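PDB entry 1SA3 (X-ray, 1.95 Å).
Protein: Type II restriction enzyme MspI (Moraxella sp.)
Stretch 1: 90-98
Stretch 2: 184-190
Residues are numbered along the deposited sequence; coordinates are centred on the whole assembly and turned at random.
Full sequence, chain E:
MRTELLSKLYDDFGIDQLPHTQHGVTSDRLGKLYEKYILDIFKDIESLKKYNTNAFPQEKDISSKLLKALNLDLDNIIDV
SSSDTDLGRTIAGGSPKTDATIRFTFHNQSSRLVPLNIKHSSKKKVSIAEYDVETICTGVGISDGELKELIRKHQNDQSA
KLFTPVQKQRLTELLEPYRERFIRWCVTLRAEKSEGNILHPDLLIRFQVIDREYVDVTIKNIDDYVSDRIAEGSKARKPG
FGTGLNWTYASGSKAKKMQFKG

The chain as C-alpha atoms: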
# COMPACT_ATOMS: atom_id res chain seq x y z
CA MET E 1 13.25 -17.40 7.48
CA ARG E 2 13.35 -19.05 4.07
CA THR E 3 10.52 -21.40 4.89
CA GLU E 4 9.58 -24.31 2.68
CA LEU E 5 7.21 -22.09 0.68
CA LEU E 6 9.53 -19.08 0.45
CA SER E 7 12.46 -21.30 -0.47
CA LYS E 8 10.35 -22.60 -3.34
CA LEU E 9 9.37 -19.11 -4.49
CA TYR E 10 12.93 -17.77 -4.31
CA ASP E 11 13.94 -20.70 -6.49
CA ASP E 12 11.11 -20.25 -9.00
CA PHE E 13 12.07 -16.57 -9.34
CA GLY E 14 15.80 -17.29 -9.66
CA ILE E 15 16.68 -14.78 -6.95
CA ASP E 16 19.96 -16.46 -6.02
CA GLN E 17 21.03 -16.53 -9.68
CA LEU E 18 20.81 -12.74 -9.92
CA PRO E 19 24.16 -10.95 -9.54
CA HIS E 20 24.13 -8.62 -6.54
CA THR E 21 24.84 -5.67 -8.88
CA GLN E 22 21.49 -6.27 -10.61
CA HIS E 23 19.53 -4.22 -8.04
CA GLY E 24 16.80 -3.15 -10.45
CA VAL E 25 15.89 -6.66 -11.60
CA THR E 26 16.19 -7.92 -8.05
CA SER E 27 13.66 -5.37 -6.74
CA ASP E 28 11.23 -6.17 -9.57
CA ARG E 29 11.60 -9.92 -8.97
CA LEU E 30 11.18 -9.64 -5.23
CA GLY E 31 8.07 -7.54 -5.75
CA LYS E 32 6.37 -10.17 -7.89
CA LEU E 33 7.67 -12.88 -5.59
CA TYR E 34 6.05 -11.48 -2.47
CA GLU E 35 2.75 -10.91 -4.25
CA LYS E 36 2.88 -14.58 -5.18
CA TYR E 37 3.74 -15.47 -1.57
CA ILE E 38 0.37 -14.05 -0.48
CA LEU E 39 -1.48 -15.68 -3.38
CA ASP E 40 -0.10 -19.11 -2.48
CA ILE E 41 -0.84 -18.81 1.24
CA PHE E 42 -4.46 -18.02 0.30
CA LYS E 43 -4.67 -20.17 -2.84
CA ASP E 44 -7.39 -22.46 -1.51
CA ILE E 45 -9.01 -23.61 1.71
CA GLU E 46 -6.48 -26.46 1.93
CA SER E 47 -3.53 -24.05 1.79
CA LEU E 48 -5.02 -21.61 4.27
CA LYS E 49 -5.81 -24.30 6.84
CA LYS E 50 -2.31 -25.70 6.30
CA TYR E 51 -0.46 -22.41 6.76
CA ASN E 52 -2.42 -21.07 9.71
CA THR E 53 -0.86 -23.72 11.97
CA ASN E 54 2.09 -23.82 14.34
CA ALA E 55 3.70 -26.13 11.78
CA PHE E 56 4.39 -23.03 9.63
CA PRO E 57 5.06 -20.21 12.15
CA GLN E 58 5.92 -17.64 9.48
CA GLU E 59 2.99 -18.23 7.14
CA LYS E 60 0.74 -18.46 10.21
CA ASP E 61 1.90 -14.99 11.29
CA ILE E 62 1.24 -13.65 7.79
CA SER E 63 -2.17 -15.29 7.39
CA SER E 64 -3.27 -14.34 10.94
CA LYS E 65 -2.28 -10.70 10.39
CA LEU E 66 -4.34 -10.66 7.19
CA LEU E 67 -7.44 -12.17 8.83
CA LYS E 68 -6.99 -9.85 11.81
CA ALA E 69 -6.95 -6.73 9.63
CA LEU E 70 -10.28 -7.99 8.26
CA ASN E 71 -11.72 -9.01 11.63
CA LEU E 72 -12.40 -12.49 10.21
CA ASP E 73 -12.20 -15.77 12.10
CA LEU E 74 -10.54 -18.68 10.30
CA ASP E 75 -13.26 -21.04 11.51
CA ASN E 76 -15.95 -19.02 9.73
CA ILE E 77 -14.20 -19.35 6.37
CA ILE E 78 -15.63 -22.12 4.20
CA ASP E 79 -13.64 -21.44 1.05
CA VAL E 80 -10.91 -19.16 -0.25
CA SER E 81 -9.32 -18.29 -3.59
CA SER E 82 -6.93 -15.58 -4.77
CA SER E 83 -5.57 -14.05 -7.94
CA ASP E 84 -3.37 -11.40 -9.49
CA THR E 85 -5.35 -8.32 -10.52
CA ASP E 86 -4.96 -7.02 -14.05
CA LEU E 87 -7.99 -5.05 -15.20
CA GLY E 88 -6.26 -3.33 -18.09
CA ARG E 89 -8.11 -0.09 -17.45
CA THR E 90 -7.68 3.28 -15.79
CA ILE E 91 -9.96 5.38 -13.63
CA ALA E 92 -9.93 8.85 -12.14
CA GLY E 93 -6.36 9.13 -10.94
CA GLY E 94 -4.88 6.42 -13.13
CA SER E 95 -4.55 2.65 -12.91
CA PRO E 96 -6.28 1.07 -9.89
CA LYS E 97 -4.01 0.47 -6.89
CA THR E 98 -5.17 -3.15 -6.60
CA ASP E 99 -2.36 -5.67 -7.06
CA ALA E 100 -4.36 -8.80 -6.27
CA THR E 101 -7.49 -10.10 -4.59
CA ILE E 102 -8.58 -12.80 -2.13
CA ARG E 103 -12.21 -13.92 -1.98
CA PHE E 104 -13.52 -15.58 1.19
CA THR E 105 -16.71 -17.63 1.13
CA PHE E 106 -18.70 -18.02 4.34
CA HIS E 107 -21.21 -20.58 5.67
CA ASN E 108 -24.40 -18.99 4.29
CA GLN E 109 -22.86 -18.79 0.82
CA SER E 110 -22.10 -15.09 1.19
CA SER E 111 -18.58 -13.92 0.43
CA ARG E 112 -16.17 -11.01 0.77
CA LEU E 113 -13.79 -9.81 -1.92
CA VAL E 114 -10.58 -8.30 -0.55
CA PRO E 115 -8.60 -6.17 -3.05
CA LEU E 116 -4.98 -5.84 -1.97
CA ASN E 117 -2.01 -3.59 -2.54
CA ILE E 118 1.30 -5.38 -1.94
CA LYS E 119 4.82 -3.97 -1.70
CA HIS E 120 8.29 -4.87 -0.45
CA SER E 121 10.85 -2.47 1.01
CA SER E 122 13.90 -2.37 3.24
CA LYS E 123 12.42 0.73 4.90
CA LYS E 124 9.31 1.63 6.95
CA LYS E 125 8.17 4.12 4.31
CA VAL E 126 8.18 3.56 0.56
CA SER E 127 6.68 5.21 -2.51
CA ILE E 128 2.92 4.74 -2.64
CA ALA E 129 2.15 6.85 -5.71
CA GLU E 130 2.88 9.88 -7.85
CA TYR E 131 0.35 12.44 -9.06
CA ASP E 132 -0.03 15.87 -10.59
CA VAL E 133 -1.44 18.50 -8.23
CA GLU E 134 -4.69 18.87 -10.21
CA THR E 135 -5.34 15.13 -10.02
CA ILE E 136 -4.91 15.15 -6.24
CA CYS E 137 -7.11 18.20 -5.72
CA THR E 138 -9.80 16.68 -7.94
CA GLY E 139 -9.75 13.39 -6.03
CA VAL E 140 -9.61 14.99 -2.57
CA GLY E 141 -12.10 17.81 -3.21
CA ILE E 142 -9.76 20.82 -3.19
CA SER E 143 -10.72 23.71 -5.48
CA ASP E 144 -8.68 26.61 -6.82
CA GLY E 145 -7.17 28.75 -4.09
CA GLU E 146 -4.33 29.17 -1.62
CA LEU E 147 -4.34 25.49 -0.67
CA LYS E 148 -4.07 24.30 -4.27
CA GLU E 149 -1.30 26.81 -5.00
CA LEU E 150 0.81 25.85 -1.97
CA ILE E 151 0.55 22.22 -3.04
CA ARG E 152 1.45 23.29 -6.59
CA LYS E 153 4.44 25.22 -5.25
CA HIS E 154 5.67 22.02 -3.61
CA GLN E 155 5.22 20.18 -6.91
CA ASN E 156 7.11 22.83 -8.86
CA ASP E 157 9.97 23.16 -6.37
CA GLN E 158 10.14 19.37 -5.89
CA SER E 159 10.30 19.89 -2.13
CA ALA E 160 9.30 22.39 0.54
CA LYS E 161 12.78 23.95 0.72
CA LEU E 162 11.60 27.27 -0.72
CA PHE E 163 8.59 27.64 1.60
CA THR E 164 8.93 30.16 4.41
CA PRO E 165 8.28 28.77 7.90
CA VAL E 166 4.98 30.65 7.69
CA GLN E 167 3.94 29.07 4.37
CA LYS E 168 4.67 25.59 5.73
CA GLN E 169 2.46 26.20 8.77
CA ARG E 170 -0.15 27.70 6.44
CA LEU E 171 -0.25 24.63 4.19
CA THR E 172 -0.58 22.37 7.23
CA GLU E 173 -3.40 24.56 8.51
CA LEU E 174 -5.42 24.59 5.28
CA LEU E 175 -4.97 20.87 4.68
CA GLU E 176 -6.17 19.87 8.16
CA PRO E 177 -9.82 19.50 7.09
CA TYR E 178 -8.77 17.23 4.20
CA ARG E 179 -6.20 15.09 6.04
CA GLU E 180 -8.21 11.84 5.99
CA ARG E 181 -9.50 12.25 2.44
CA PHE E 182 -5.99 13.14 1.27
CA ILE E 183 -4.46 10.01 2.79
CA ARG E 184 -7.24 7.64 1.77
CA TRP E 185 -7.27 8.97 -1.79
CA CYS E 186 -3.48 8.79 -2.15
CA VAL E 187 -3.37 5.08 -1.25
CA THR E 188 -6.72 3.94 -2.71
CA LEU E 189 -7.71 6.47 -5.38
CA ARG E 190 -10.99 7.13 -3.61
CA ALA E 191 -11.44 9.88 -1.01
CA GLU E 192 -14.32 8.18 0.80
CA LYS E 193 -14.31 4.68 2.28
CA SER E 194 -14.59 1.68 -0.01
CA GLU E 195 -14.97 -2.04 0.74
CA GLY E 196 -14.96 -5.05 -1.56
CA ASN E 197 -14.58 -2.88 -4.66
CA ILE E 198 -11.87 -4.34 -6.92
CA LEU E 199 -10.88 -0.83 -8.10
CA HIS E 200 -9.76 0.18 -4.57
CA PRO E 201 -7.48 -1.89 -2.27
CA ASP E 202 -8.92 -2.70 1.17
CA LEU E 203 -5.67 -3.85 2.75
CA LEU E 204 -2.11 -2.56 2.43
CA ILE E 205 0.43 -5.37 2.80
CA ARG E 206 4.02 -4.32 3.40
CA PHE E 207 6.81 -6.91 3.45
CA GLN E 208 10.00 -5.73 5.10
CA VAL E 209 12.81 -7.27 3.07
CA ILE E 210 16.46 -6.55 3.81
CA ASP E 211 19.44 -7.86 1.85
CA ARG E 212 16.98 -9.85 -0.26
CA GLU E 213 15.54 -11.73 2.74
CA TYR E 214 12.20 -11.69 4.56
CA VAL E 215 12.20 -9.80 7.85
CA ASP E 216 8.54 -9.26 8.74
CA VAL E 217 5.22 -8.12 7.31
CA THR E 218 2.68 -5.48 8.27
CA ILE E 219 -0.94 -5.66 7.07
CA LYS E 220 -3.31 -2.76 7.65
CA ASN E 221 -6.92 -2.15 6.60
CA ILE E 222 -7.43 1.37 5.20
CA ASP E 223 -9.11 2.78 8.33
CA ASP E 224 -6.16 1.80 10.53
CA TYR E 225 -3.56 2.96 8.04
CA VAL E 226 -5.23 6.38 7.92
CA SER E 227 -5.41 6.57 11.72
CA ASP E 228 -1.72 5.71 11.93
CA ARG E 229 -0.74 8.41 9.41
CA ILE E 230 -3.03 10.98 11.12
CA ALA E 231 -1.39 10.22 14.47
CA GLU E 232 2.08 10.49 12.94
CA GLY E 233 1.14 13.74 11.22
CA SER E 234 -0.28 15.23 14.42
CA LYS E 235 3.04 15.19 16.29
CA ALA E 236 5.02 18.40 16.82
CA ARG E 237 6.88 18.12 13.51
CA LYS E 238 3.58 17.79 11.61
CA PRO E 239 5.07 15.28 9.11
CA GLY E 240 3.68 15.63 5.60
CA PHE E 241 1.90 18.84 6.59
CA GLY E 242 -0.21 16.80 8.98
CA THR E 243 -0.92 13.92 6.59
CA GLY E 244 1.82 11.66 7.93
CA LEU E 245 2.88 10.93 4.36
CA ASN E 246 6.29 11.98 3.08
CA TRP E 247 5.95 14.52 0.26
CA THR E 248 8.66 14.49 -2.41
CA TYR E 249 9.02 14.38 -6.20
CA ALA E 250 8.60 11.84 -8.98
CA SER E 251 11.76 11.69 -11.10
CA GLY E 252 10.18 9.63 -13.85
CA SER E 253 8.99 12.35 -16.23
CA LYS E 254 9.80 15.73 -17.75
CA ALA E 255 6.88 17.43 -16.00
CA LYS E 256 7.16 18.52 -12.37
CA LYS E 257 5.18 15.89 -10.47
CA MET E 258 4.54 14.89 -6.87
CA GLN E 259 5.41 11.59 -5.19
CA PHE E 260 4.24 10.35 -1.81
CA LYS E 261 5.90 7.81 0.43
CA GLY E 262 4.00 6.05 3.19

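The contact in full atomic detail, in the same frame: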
# COMPACT_ATOMS: atom_id res chain seq x y z
N THR E 90 -8.06 2.20 -16.67
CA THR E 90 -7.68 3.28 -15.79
C THR E 90 -8.94 3.97 -15.31
O THR E 90 -9.99 3.88 -15.94
CB THR E 90 -6.79 4.31 -16.50
OG1 THR E 90 -7.57 5.07 -17.43
CG2 THR E 90 -5.66 3.61 -17.23
N ILE E 91 -8.83 4.65 -14.18
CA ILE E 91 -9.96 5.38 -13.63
C ILE E 91 -9.46 6.74 -13.22
O ILE E 91 -8.31 7.09 -13.49
CB ILE E 91 -10.53 4.68 -12.37
CG1 ILE E 91 -9.41 4.49 -11.34
CG2 ILE E 91 -11.16 3.35 -12.75
CD1 ILE E 91 -9.86 3.87 -10.04
N ALA E 92 -10.32 7.52 -12.58
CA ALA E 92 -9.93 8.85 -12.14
C ALA E 92 -8.71 8.71 -11.25
O ALA E 92 -8.78 8.14 -10.15
CB ALA E 92 -11.08 9.49 -11.37
N GLY E 93 -7.58 9.22 -11.72
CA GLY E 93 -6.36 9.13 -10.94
C GLY E 93 -5.37 8.13 -11.50
O GLY E 93 -4.25 8.02 -11.01
N GLY E 94 -5.78 7.39 -12.53
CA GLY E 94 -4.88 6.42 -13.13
C GLY E 94 -5.27 4.97 -12.91
O GLY E 94 -6.42 4.65 -12.60
N SER E 95 -4.31 4.08 -13.09
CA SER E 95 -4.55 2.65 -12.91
C SER E 95 -4.89 2.33 -11.46
O SER E 95 -4.28 2.86 -10.54
CB SER E 95 -3.31 1.85 -13.33
OG SER E 95 -2.98 2.10 -14.68
N PRO E 96 -5.88 1.45 -11.25
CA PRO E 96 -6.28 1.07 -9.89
C PRO E 96 -5.07 0.60 -9.10
O PRO E 96 -4.13 0.01 -9.67
CB PRO E 96 -7.28 -0.05 -10.13
CG PRO E 96 -7.94 0.37 -11.41
CD PRO E 96 -6.75 0.80 -12.25
N LYS E 97 -5.09 0.86 -7.80
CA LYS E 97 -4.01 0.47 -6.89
C LYS E 97 -4.10 -0.99 -6.42
O LYS E 97 -3.35 -1.41 -5.53
CB LYS E 97 -4.00 1.38 -5.66
CG LYS E 97 -3.79 2.85 -5.98
CD LYS E 97 -2.38 3.12 -6.46
CE LYS E 97 -2.17 4.60 -6.78
NZ LYS E 97 -1.27 4.79 -7.95
N THR E 98 -5.00 -1.76 -7.01
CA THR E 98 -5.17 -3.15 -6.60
C THR E 98 -4.21 -4.10 -7.30
O THR E 98 -4.24 -4.24 -8.53
CB THR E 98 -6.63 -3.60 -6.87
OG1 THR E 98 -7.52 -2.72 -6.16
CG2 THR E 98 -6.84 -5.02 -6.37
N ARG E 184 -6.46 8.72 2.35
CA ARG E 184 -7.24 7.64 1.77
C ARG E 184 -7.19 7.68 0.24
O ARG E 184 -7.03 6.64 -0.41
CB ARG E 184 -8.69 7.71 2.26
CG ARG E 184 -9.55 6.51 1.90
CD ARG E 184 -10.95 6.65 2.50
NE ARG E 184 -10.93 6.64 3.96
CZ ARG E 184 -10.84 5.55 4.71
NH1 ARG E 184 -10.75 4.35 4.15
NH2 ARG E 184 -10.83 5.65 6.04
N TRP E 185 -7.30 8.87 -0.34
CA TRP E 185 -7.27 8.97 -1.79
C TRP E 185 -5.89 8.63 -2.36
O TRP E 185 -5.78 7.97 -3.39
CB TRP E 185 -7.68 10.37 -2.26
CG TRP E 185 -7.72 10.47 -3.74
CD1 TRP E 185 -8.76 10.16 -4.56
CD2 TRP E 185 -6.63 10.84 -4.59
NE1 TRP E 185 -8.39 10.31 -5.87
CE2 TRP E 185 -7.09 10.72 -5.92
CE3 TRP E 185 -5.31 11.25 -4.36
CZ2 TRP E 185 -6.27 11.01 -7.02
CZ3 TRP E 185 -4.50 11.53 -5.45
CH2 TRP E 185 -4.98 11.41 -6.77
N CYS E 186 -4.84 9.07 -1.69
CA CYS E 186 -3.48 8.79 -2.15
C CYS E 186 -3.18 7.29 -2.24
O CYS E 186 -2.54 6.85 -3.20
CB CYS E 186 -2.44 9.44 -1.24
SG CYS E 186 -2.14 11.18 -1.59
N VAL E 187 -3.63 6.52 -1.25
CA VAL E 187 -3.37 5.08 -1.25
C VAL E 187 -4.46 4.21 -1.86
O VAL E 187 -4.22 3.03 -2.11
CB VAL E 187 -3.07 4.56 0.19
CG1 VAL E 187 -1.84 5.27 0.74
CG2 VAL E 187 -4.27 4.77 1.12
N THR E 188 -5.65 4.76 -2.12
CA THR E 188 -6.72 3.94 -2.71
C THR E 188 -7.36 4.49 -3.97
O THR E 188 -8.06 3.76 -4.68
CB THR E 188 -7.88 3.70 -1.72
OG1 THR E 188 -8.59 4.94 -1.53
CG2 THR E 188 -7.37 3.16 -0.40
N LEU E 189 -7.14 5.77 -4.23
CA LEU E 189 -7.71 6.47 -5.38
C LEU E 189 -9.18 6.79 -5.18
O LEU E 189 -9.92 7.05 -6.13
CB LEU E 189 -7.52 5.70 -6.69
CG LEU E 189 -6.16 5.83 -7.35
CD1 LEU E 189 -6.25 5.27 -8.76
CD2 LEU E 189 -5.71 7.29 -7.40
N ARG E 190 -9.61 6.78 -3.93
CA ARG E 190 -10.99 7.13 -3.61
C ARG E 190 -10.92 7.87 -2.28
O ARG E 190 -10.34 7.37 -1.31
CB ARG E 190 -11.86 5.88 -3.51
CG ARG E 190 -13.33 6.21 -3.32
CD ARG E 190 -14.19 4.96 -3.29
NE ARG E 190 -15.52 5.24 -2.75
CZ ARG E 190 -16.48 4.34 -2.62
NH1 ARG E 190 -16.27 3.08 -2.99
NH2 ARG E 190 -17.66 4.69 -2.11
O HOH W 1 -10.61 7.23 -8.64
O HOH W 2 -7.14 2.16 -6.70

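No direct hydrogen bond joins the two stretches; apolar packing around Leu189 and two bridging waters hold them together, and the two stretches bury 314 Å² between them, both sides summed. Leu189 supplies the largest share. It is the first residue to leave helical geometry, with phi/psi of 75/19, yet Leu189 N still donates to Trp185 O at 2.7 Å. Its CA-to-CB bond points toward the loop, and chi1 of -81° (m) with chi2 of -167° (t) sets the two methyls into the curve of stretch 1. Leu189 CD1 lies 4.1 Å from Ile91 CD1, 3.6 Å from Ser95 O and 3.9 Å from Gly94 O, while Leu189 CD2 lies 4.0 Å from Gly93 O. The two methyls make van der Waals contact with main-chain atoms and with Ile91 CD1.

That pocket is shaped by a type II turn from Ile91 to Gly94, closed by Gly94 N to Ile91 O (2.7 Å) and Ile91 N to Gly94 O (2.9 Å). Ile91, with chi1 p and chi2 t, extends CD1 to the leucine. Gly93 has phi/psi of 108/-6, where a CB would jam against the preceding carbonyl; an ideal CB would also sit 2.7 Å from Leu189 CD2, a clash. Without one, Gly93 CA approaches Trp185 CZ2 to 4.3 Å, obliquely to the ring, which chi1 t brings nearer the loop.

Lys97 contributes its aliphatic portion: with chi1 and chi2 both m, Lys97 CG lies 4.0 Å from Leu189 CG and 3.9 Å from Val187 O. Chi3 is t, and Lys97 CE comes to 4.2 Å from Cys186 O.

The CA-to-CB bond of Thr188 points away from the loop. Chi1 p (70°) lets Thr188 OG1 donate to Arg184 O (2.6 Å) and accept from Arg190 N (3.2 Å), tying the helix end to the following loop.

The hydrogen-bonded links across the contact are made by water. Water 1 donates to Ala92 O (2.5 Å) and Leu189 O (2.6 Å); water 2 accepts from Lys97 N and donates to Thr188 O, both at 2.7 Å.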